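Local structure of glycosyl hydrolase family 26 (Bacteroides ovatus, 4ZXO) at residues I254-G259 and E291-S296. The protein is a family 26 beta-mannanase, a glycoside hydrolase that probably cleaves internal beta-1,4-mannosidic linkages in the galactomannan used by its gut bacterium. Sequence-based numbering, arbitrary orientation. Where two conformers were deposited one is given.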
loop_
_atom_site.group_PDB
_atom_site.type_symbol
_atom_site.label_atom_id
_atom_site.label_comp_id
_atom_site.label_asym_id
_atom_site.label_seq_id
_atom_site.Cartn_x
_atom_site.Cartn_y
_atom_site.Cartn_z
ATOM N N ILE A 254 1.458 6.950 16.997
ATOM C CA ILE A 254 1.247 5.530 17.301
ATOM C C ILE A 254 2.179 4.641 16.482
ATOM O O ILE A 254 2.846 3.767 17.043
ATOM C CB ILE A 254 -0.209 5.141 17.053
ATOM C CG1 ILE A 254 -1.076 5.686 18.186
ATOM C CG2 ILE A 254 -0.381 3.588 16.922
ATOM C CD1 ILE A 254 -2.565 5.658 17.863
ATOM N N LEU A 255 2.283 4.898 15.180
ATOM C CA LEU A 255 3.173 4.126 14.317
ATOM C C LEU A 255 4.618 4.230 14.758
ATOM O O LEU A 255 5.320 3.208 14.829
ATOM C CB LEU A 255 3.122 4.582 12.843
ATOM C CG LEU A 255 1.898 4.234 12.042
ATOM C CD1 LEU A 255 2.135 4.508 10.590
ATOM C CD2 LEU A 255 1.491 2.801 12.236
ATOM N N THR A 256 5.069 5.446 15.050
ATOM C CA THR A 256 6.458 5.638 15.460
ATOM C C THR A 256 6.737 4.858 16.763
ATOM O O THR A 256 7.761 4.143 16.869
ATOM C CB THR A 256 6.757 7.142 15.609
ATOM O OG1 THR A 256 6.455 7.798 14.353
ATOM C CG2 THR A 256 8.204 7.415 15.946
ATOM N N GLU A 257 5.816 4.945 17.735
ATOM C CA GLU A 257 5.965 4.256 19.041
ATOM C C GLU A 257 5.978 2.741 18.797
ATOM O O GLU A 257 6.820 1.997 19.344
ATOM C CB GLU A 257 4.797 4.712 20.002
ATOM C CG GLU A 257 4.763 4.190 21.506
ATOM C CD GLU A 257 3.536 4.759 22.345
ATOM O OE1 GLU A 257 3.314 6.003 22.253
ATOM O OE2 GLU A 257 2.779 3.988 23.078
ATOM N N ALA A 258 5.052 2.260 17.980
ATOM C CA ALA A 258 4.951 0.813 17.729
ATOM C C ALA A 258 6.151 0.287 16.921
ATOM O O ALA A 258 6.657 -0.827 17.139
ATOM C CB ALA A 258 3.649 0.502 16.976
ATOM N N GLY A 259 6.591 1.080 15.964
ATOM C CA GLY A 259 7.715 0.703 15.121
ATOM C C GLY A 259 9.000 0.624 15.923
ATOM O O GLY A 259 9.809 -0.274 15.684
ATOM N N GLU A 291 6.615 15.352 7.956
ATOM C CA GLU A 291 8.057 15.547 8.103
ATOM C C GLU A 291 8.531 15.359 9.522
ATOM O O GLU A 291 9.748 15.246 9.740
ATOM C CB GLU A 291 8.478 16.922 7.603
ATOM C CG GLU A 291 8.005 18.062 8.486
ATOM C CD GLU A 291 8.340 19.431 7.892
ATOM O OE1 GLU A 291 9.124 19.470 6.911
ATOM O OE2 GLU A 291 7.834 20.458 8.398
ATOM N N LYS A 292 7.598 15.279 10.467
ATOM C CA LYS A 292 7.948 15.086 11.878
ATOM C C LYS A 292 8.157 13.608 12.248
ATOM O O LYS A 292 8.492 13.288 13.381
ATOM C CB LYS A 292 6.848 15.674 12.779
ATOM C CG LYS A 292 6.525 17.158 12.550
ATOM C CD LYS A 292 5.659 17.695 13.624
ATOM C CE LYS A 292 4.290 17.101 13.633
ATOM N NZ LYS A 292 3.524 17.665 14.825
ATOM N N TYR A 293 7.952 12.709 11.290
ATOM C CA TYR A 293 7.929 11.279 11.603
ATOM C C TYR A 293 8.795 10.533 10.625
ATOM O O TYR A 293 8.881 10.915 9.468
ATOM C CB TYR A 293 6.493 10.726 11.529
ATOM C CG TYR A 293 5.552 11.440 12.454
ATOM C CD1 TYR A 293 5.476 11.085 13.824
ATOM C CD2 TYR A 293 4.748 12.486 11.996
ATOM C CE1 TYR A 293 4.631 11.737 14.659
ATOM C CE2 TYR A 293 3.935 13.161 12.866
ATOM C CZ TYR A 293 3.840 12.769 14.166
ATOM O OH TYR A 293 3.000 13.440 15.051
ATOM N N PRO A 294 9.399 9.428 11.080
ATOM C CA PRO A 294 10.357 8.676 10.239
ATOM C C PRO A 294 9.682 7.757 9.241
ATOM O O PRO A 294 9.925 6.559 9.218
ATOM C CB PRO A 294 11.180 7.878 11.257
ATOM C CG PRO A 294 10.163 7.671 12.451
ATOM C CD PRO A 294 9.297 8.910 12.467
ATOM N N LEU A 295 8.823 8.320 8.418
ATOM C CA LEU A 295 8.085 7.493 7.483
ATOM C C LEU A 295 8.985 6.975 6.380
ATOM O O LEU A 295 9.798 7.736 5.802
ATOM C CB LEU A 295 6.971 8.284 6.800
ATOM C CG LEU A 295 5.942 8.879 7.749
ATOM C CD1 LEU A 295 4.836 9.511 6.884
ATOM C CD2 LEU A 295 5.326 7.833 8.616
ATOM N N SER A 296 8.791 5.708 5.991
ATOM C CA SER A 296 9.521 5.190 4.832
ATOM C C SER A 296 8.893 5.630 3.529
ATOM O O SER A 296 9.601 5.788 2.527
ATOM C CB SER A 296 9.585 3.676 4.840
ATOM O OG SER A 296 10.240 3.229 5.998
#
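Thr256 and Tyr293 mark the closest pass of the two backbones, their CA atoms 7.0 Å apart. Residues 254-259 are a piece of helix 241-262, with regular backbone bonds such as Gly259 N to Leu255 O; residues 291-296 are the link that leaves helix 281-290 and enters strand 295-300. Pro294 sits at the centre of an inverse gamma turn, closed by a weak bond of 2.8 Å from Leu295 N to Tyr293 O.

Thr256 carries the helix side of the contact with both branches. Its OG1 lies at the edge of the Tyr293 ring, near the ring plane and 3.5 Å from CD1, and also reaches to 3.6 Å from Pro294 CD. With OG1 anti to the carbonyl carbon (chi1 -57°), CG2 falls anti to the backbone N and rests alongside the proline ring, 3.9 Å from Pro294 CD. The hydroxyl makes no hydrogen bond across the interface; it bonds back to Leu252 O within its own helix, while Tyr293 OH is engaged by Asn249 and Thr253 earlier in that helix. An alanine at Thr256 would remove OG1 and CG2 and is likely to open a gap beside Tyr293 CD1 and the Pro294 ring, with Leu252 O losing one partner.

Ile266 of strand 266-271 touches Thr256, Pro294 and Leu295, tying the pair to the wall of the TIM barrel. Helix 241-262 and the link into strand 295-300 thus meet near the surface of the barrel through van der Waals contact alone between these two segments, and the polar ties from residues 291-296 to helix 241-262 run from Tyr293 OH, and weakly from Lys292 NZ, to residues earlier in that helix.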